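Exopolygalacturonate lyase (Vibrio vulnificus, PDB 5A29) probably cleaves pectic polysaccharides as a metal-binding carbon-oxygen lyase of polysaccharide lyase family 2, releasing its products by beta-elimination. Local coordinates at residues L240-A243 with A244-D248; L250-S253 with A254-Q257; D307-A310 with R311-P315. All blocks are in the same frame, centred on the assembly; numbering follows the deposited sequence.

Interaction 1 of 3, residues L240-A243 with A244-D248; sequences LIYA and AYQLD
Tyr-242 and Gln-246, one turn apart on the buried helix 234-250, make an intrahelical CH-pi contact, while Ile-241 and Tyr-245 make a separate apolar contact on another side of the helix. CG of Gln-246 lies over one face of the Tyr-242 ring, 3.8 Å from its centroid and displaced toward the rim; its closest ring atom is CE1, at 3.5 Å. The tyrosine reaches along the helix because its CG stands anti to the backbone N (chi1 178°); the glutamine chain bends at chi2, and its amide plane lies 21° from that of the ring. A water at the ring edge, in the plane of the Tyr-242 ring, joins the two ends, 2.6 Å from Tyr-242 OH and weakly donating to Gln-246 OE1. Ile-241 CG2 meets Tyr-245 CD2 at 3.8 Å, the two side chains running side by side. The backbone carries regular i to i+4 bonds, such as Gln-246 N to Tyr-242 O at 2.9 Å. Helix 331-349 covers the Tyr-242 flank, and its Gln-349 OE1 accepts from Gln-246 NE2. The chemistry implies a division of labour: Gln-246 covers an aromatic face with its aliphatic part, while both ends of its amide keep polar partners.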
loop_
_atom_site.group_PDB
_atom_site.type_symbol
_atom_site.label_atom_id
_atom_site.label_comp_id
_atom_site.label_asym_id
_atom_site.label_seq_id
_atom_site.Cartn_x
_atom_site.Cartn_y
_atom_site.Cartn_z
ATOM N N LEU A 240 5.940 7.988 5.246
ATOM C CA LEU A 240 6.912 8.740 6.084
ATOM C C LEU A 240 7.155 8.156 7.452
ATOM O O LEU A 240 8.310 8.062 7.872
ATOM C CB LEU A 240 6.487 10.236 6.205
ATOM C CG LEU A 240 6.693 10.968 4.853
ATOM C CD1 LEU A 240 5.900 12.290 4.872
ATOM C CD2 LEU A 240 8.171 11.235 4.501
ATOM N N ILE A 241 6.089 7.727 8.098
ATOM C CA ILE A 241 6.135 7.117 9.446
ATOM C C ILE A 241 6.945 5.808 9.320
ATOM O O ILE A 241 7.869 5.592 10.096
ATOM C CB ILE A 241 4.712 6.784 9.949
ATOM C CG1 ILE A 241 3.943 8.091 10.349
ATOM C CG2 ILE A 241 4.740 5.918 11.169
ATOM C CD1 ILE A 241 2.456 7.927 10.308
ATOM N N TYR A 242 6.599 4.994 8.319
ATOM C CA TYR A 242 7.284 3.715 8.101
ATOM C C TYR A 242 8.805 3.962 7.917
ATOM O O TYR A 242 9.627 3.257 8.525
ATOM C CB TYR A 242 6.646 2.947 6.883
ATOM C CG TYR A 242 7.363 1.607 6.591
ATOM C CD1 TYR A 242 7.522 0.626 7.590
ATOM C CD2 TYR A 242 7.800 1.322 5.296
ATOM C CE1 TYR A 242 8.179 -0.579 7.297
ATOM C CE2 TYR A 242 8.462 0.127 5.009
ATOM C CZ TYR A 242 8.623 -0.811 6.000
ATOM O OH TYR A 242 9.365 -1.968 5.712
ATOM N N ALA A 243 9.164 4.935 7.076
ATOM C CA ALA A 243 10.578 5.174 6.750
ATOM C C ALA A 243 11.359 5.636 7.974
ATOM O O ALA A 243 12.440 5.125 8.240
ATOM C CB ALA A 243 10.730 6.139 5.610
ATOM N N ALA A 244 10.761 6.507 8.774
ATOM C CA ALA A 244 11.471 7.100 9.949
ATOM C C ALA A 244 11.688 5.986 10.950
ATOM O O ALA A 244 12.782 5.829 11.488
ATOM C CB ALA A 244 10.606 8.164 10.577
ATOM N N TYR A 245 10.689 5.114 11.116
ATOM C CA TYR A 245 10.869 4.044 12.081
ATOM C C TYR A 245 11.851 2.963 11.599
ATOM O O TYR A 245 12.538 2.327 12.409
ATOM C CB TYR A 245 9.545 3.435 12.421
ATOM C CG TYR A 245 8.828 4.075 13.573
ATOM C CD1 TYR A 245 9.257 3.858 14.887
ATOM C CD2 TYR A 245 7.686 4.885 13.355
ATOM C CE1 TYR A 245 8.575 4.392 15.980
ATOM C CE2 TYR A 245 6.982 5.421 14.459
ATOM C CZ TYR A 245 7.425 5.158 15.758
ATOM O OH TYR A 245 6.730 5.638 16.868
ATOM N N GLN A 246 11.916 2.750 10.286
ATOM C CA GLN A 246 12.912 1.778 9.749
ATOM C C GLN A 246 14.343 2.384 9.834
ATOM O O GLN A 246 15.319 1.678 10.113
ATOM C CB GLN A 246 12.609 1.413 8.275
ATOM C CG GLN A 246 11.341 0.597 8.128
ATOM C CD GLN A 246 11.269 -0.520 9.159
ATOM O OE1 GLN A 246 12.041 -1.471 9.074
ATOM N NE2 GLN A 246 10.420 -0.371 10.179
ATOM N N LEU A 247 14.464 3.670 9.689
ATOM C CA LEU A 247 15.799 4.276 9.934
ATOM C C LEU A 247 16.249 4.012 11.385
ATOM O O LEU A 247 17.403 3.540 11.630
ATOM C CB LEU A 247 15.818 5.770 9.530
ATOM C CG LEU A 247 17.088 6.577 9.922
ATOM C CD1 LEU A 247 18.333 6.086 9.194
ATOM C CD2 LEU A 247 16.899 8.077 9.622
ATOM N N ASP A 248 15.357 4.260 12.339
ATOM C CA ASP A 248 15.695 4.016 13.735
ATOM C C ASP A 248 16.043 2.561 13.941
ATOM O O ASP A 248 16.896 2.229 14.761
ATOM C CB ASP A 248 14.500 4.320 14.667
ATOM C CG ASP A 248 14.783 3.951 16.134
ATOM O OD1 ASP A 248 15.480 4.727 16.793
ATOM O OD2 ASP A 248 14.287 2.940 16.669
HETATM O O HOH W 1 10.226 -3.588 7.586
#

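Interaction 2 of 3, residues L250-S253 with A254-Q257; sequences LAPS and ANAQ
Pro-252 and Asn-255 meet across the single turn of the short helix 253-256, at the protein surface, where backbone bonds are several but all weak. The carbonyl O of Pro-252 is shared by two donors, Asn-255 N and Ala-256 N, each 3.1 Å from it, and the wider of the two N-H...O angles reaches just 132°. Ala-256 N also leans on a second acceptor, Ser-253 O, at 3.3 Å. One amide thus divides its proton between two carbonyls, and one carbonyl serves two amides, so that the turn mixes i to i+3 and i to i+4 bonds. Gln-257 N comes within 3.0 Å of Ser-253 O, but at an angle too poor for a bond, and at Gln-257 the backbone has left helical geometry. Among the side chains, Asn-255 OD1 rests against the proline ring, 3.2 Å from Pro-252 CB. With its CG beside the backbone N (chi1 -53°), the asparagine folds back toward that ring, while its ND2 donates to Glu-174 OE1. Ala-251 CB and Ala-256 CB add a loose apolar touch at 4.2 Å. The carbonyls leaving the turn are also met: Asn-255 O by Lys-178 NZ and Ala-256 O by Ser-259 OG. The turn is therefore pinned on one flank to helix 170-184, which supplies Glu-174 and Lys-178, and at its far end to the start of helix 259-272, while Tyr-166 of helix 162-168 packs on Ala-251 and Pro-252 where the chain leaves helix 234-250.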
loop_
_atom_site.group_PDB
_atom_site.type_symbol
_atom_site.label_atom_id
_atom_site.label_comp_id
_atom_site.label_asym_id
_atom_site.label_seq_id
_atom_site.Cartn_x
_atom_site.Cartn_y
_atom_site.Cartn_z
ATOM N N LEU A 250 17.141 0.250 11.752
ATOM C CA LEU A 250 18.209 -0.311 10.937
ATOM C C LEU A 250 19.585 0.269 11.231
ATOM O O LEU A 250 20.606 -0.474 11.224
ATOM C CB LEU A 250 17.912 -0.173 9.431
ATOM C CG LEU A 250 16.669 -1.034 9.046
ATOM C CD1 LEU A 250 16.176 -0.569 7.674
ATOM C CD2 LEU A 250 17.002 -2.533 9.012
ATOM N N ALA A 251 19.611 1.565 11.517
ATOM C CA ALA A 251 20.891 2.326 11.481
ATOM C C ALA A 251 21.436 2.524 12.895
ATOM O O ALA A 251 20.679 2.409 13.846
ATOM C CB ALA A 251 20.718 3.646 10.731
ATOM N N PRO A 252 22.792 2.749 13.037
ATOM C CA PRO A 252 23.365 3.191 14.333
ATOM C C PRO A 252 22.644 4.411 14.958
ATOM O O PRO A 252 22.099 5.253 14.240
ATOM C CB PRO A 252 24.818 3.587 13.959
ATOM C CG PRO A 252 25.100 2.764 12.725
ATOM C CD PRO A 252 23.791 2.800 11.960
ATOM N N SER A 253 22.698 4.488 16.293
ATOM C CA SER A 253 22.112 5.569 17.078
ATOM C C SER A 253 22.343 6.933 16.542
ATOM O O SER A 253 21.427 7.714 16.488
ATOM C CB SER A 253 22.669 5.576 18.492
ATOM O OG SER A 253 21.971 4.643 19.265
ATOM N N ALA A 254 23.588 7.254 16.213
ATOM C CA ALA A 254 23.924 8.636 15.900
ATOM C C ALA A 254 23.333 9.011 14.570
ATOM O O ALA A 254 22.870 10.156 14.364
ATOM C CB ALA A 254 25.435 8.835 15.882
ATOM N N ASN A 255 23.362 8.051 13.645
ATOM C CA ASN A 255 22.907 8.312 12.279
ATOM C C ASN A 255 21.362 8.477 12.314
ATOM O O ASN A 255 20.808 9.204 11.509
ATOM C CB ASN A 255 23.233 7.125 11.339
ATOM C CG ASN A 255 24.703 6.702 11.386
ATOM O OD1 ASN A 255 25.254 6.361 12.438
ATOM N ND2 ASN A 255 25.324 6.692 10.235
ATOM N N ALA A 256 20.719 7.825 13.256
ATOM C CA ALA A 256 19.232 7.722 13.257
ATOM C C ALA A 256 18.604 8.607 14.322
ATOM O O ALA A 256 17.381 8.571 14.515
ATOM C CB ALA A 256 18.763 6.281 13.419
ATOM N N GLN A 257 19.441 9.420 15.004
ATOM C CA GLN A 257 18.956 10.322 16.073
ATOM C C GLN A 257 17.713 11.128 15.631
ATOM O O GLN A 257 17.722 11.764 14.572
ATOM C CB GLN A 257 20.074 11.320 16.463
ATOM C CG GLN A 257 19.620 12.357 17.491
ATOM C CD GLN A 257 20.599 13.546 17.566
ATOM O OE1 GLN A 257 21.801 13.366 17.340
ATOM N NE2 GLN A 257 20.082 14.769 17.825
#

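Interaction 3 of 3, residues D307-A310 with R311-P315; sequences DRAA and RQFGP. With SRT (S,R meso-tartaric acid), chain Q.
An N-capped first turn opens helix 308-317, where Asp-307 and Arg-311 are joined through the backbone and Arg-308 reaches out to a bound meso-tartrate. Asp-307 OD1 accepts from Ala-310 N at 2.9 Å, on its anti side and 16° out of the carboxylate plane, and more weakly from Ala-309 N. The other oxygen, OD2, is held by Ser-287 OG and Glu-323 N, which together with the capping bonds probably fixes the rotation of the carboxylate. Arg-311 N donates to Asp-307 O at 3.2 Å, starting the helical series, and Arg-311 CG lies 3.5 Å from that same oxygen. The bonds of Gln-312 N and Phe-313 N stay regular; only at Gly-314 does the donor divide weakly between Ala-309 O and Ala-310 O, and the helix kinks at Pro-315, whose N carries no proton to give. The Phe-313 ring has Gln-312 CG 4.2 Å above its centre. Bends at chi2 and chi3 (81° and 57°) carry the Arg-308 guanidinium to the ligand, where NH2 at 2.8 Å and NH1 at 3.2 Å both donate to tartrate O3 from the edge, in plane. Glu-323, by a salt bridge to NE, and Thr-301 O help hold that guanidinium, and Tyr-398 adds a cation-pi contact. The arrangement is an aspartate N-cap at the start of a helix, followed by an arginine that lines a tartrate pocket with Ser-303 and Tyr-398.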
loop_
_atom_site.group_PDB
_atom_site.type_symbol
_atom_site.label_atom_id
_atom_site.label_comp_id
_atom_site.label_asym_id
_atom_site.label_seq_id
_atom_site.Cartn_x
_atom_site.Cartn_y
_atom_site.Cartn_z
ATOM N N ASP A 307 -11.964 23.260 2.639
ATOM C CA ASP A 307 -12.180 21.835 2.879
ATOM C C ASP A 307 -13.261 21.315 1.916
ATOM O O ASP A 307 -14.353 21.900 1.806
ATOM C CB ASP A 307 -12.659 21.655 4.321
ATOM C CG ASP A 307 -12.812 20.178 4.698
ATOM O OD1 ASP A 307 -13.786 19.581 4.255
ATOM O OD2 ASP A 307 -11.907 19.657 5.409
ATOM N N ARG A 308 -12.928 20.246 1.202
ATOM C CA ARG A 308 -13.799 19.696 0.107
ATOM C C ARG A 308 -15.006 18.969 0.617
ATOM O O ARG A 308 -16.069 18.957 -0.039
ATOM C CB ARG A 308 -12.963 18.761 -0.756
ATOM C CG ARG A 308 -12.166 19.503 -1.836
ATOM C CD ARG A 308 -10.845 20.163 -1.413
ATOM N NE ARG A 308 -9.898 19.193 -0.802
ATOM C CZ ARG A 308 -8.891 18.596 -1.443
ATOM N NH1 ARG A 308 -8.690 18.766 -2.751
ATOM N NH2 ARG A 308 -8.064 17.787 -0.772
ATOM N N ALA A 309 -14.893 18.362 1.808
ATOM C CA ALA A 309 -16.041 17.709 2.356
ATOM C C ALA A 309 -17.044 18.778 2.810
ATOM O O ALA A 309 -18.275 18.583 2.721
ATOM C CB ALA A 309 -15.662 16.788 3.560
ATOM N N ALA A 310 -16.545 19.866 3.405
ATOM C CA ALA A 310 -17.466 20.916 3.936
ATOM C C ALA A 310 -18.214 21.496 2.721
ATOM O O ALA A 310 -19.403 21.717 2.801
ATOM C CB ALA A 310 -16.649 22.047 4.628
ATOM N N ARG A 311 -17.521 21.668 1.596
ATOM C CA ARG A 311 -18.180 22.113 0.365
ATOM C C ARG A 311 -19.256 21.183 -0.128
ATOM O O ARG A 311 -20.394 21.606 -0.372
ATOM C CB ARG A 311 -17.199 22.386 -0.741
ATOM C CG ARG A 311 -16.360 23.665 -0.504
ATOM C CD ARG A 311 -15.280 23.855 -1.566
ATOM N NE ARG A 311 -15.866 24.103 -2.900
ATOM C CZ ARG A 311 -15.235 23.925 -4.064
ATOM N NH1 ARG A 311 -13.932 23.553 -4.147
ATOM N NH2 ARG A 311 -15.884 24.190 -5.187
ATOM N N GLN A 312 -18.933 19.892 -0.241
ATOM C CA GLN A 312 -19.924 18.943 -0.832
ATOM C C GLN A 312 -20.997 18.449 0.090
ATOM O O GLN A 312 -22.127 18.246 -0.360
ATOM C CB GLN A 312 -19.166 17.747 -1.477
ATOM C CG GLN A 312 -20.120 16.765 -2.266
ATOM C CD GLN A 312 -19.282 15.936 -3.194
ATOM O OE1 GLN A 312 -18.100 15.790 -2.949
ATOM N NE2 GLN A 312 -19.841 15.485 -4.325
ATOM N N PHE A 313 -20.677 18.249 1.392
ATOM C CA PHE A 313 -21.584 17.670 2.368
ATOM C C PHE A 313 -22.044 18.614 3.492
ATOM O O PHE A 313 -23.014 18.301 4.182
ATOM C CB PHE A 313 -20.916 16.446 3.040
ATOM C CG PHE A 313 -20.588 15.315 2.054
ATOM C CD1 PHE A 313 -21.615 14.485 1.587
ATOM C CD2 PHE A 313 -19.288 15.099 1.633
ATOM C CE1 PHE A 313 -21.329 13.402 0.730
ATOM C CE2 PHE A 313 -18.999 14.039 0.747
ATOM C CZ PHE A 313 -20.030 13.221 0.296
ATOM N N GLY A 314 -21.257 19.667 3.723
ATOM C CA GLY A 314 -21.489 20.604 4.874
ATOM C C GLY A 314 -22.907 21.153 4.993
ATOM O O GLY A 314 -23.468 21.146 6.082
ATOM N N PRO A 315 -23.527 21.554 3.867
ATOM C CA PRO A 315 -24.910 22.092 3.926
ATOM C C PRO A 315 -25.887 21.128 4.571
ATOM O O PRO A 315 -26.681 21.539 5.410
ATOM C CB PRO A 315 -25.259 22.306 2.439
ATOM C CG PRO A 315 -23.942 22.609 1.809
ATOM C CD PRO A 315 -22.970 21.657 2.495
HETATM O O1 SRT Q . -4.490 20.186 -2.494
HETATM O O11 SRT Q . -5.924 20.239 -4.219
HETATM C C1 SRT Q . -5.144 19.657 -3.447
HETATM C C2 SRT Q . -5.059 18.193 -3.810
HETATM O O2 SRT Q . -4.474 18.000 -5.089
HETATM C C3 SRT Q . -4.734 17.158 -2.778
HETATM O O3 SRT Q . -6.118 16.874 -2.642
HETATM C C4 SRT Q . -4.073 15.910 -3.415
HETATM O O4 SRT Q . -4.849 14.962 -3.707
HETATM O O41 SRT Q . -2.811 15.918 -3.636
#

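How the interactions relate
Followed from the N terminus, the three contacts come in series, none nesting within or crossing another; each is local, one or two turns long, and closes no long loop. Interaction 1 lies in the buried middle and later part of helix 234-250; interaction 2 begins where that helix ends and turns the chain toward helix 259-272. These two touch, Ala-256 CB packing 3.5 Å from Leu-247 O, so the short surface helix folds back on the end of the long one. Interaction 3 stands apart, its centre about 34 Å from that of interaction 1 and about 44 Å from that of interaction 2. The first pair thus belongs to the helical body, the third to a ligand pocket.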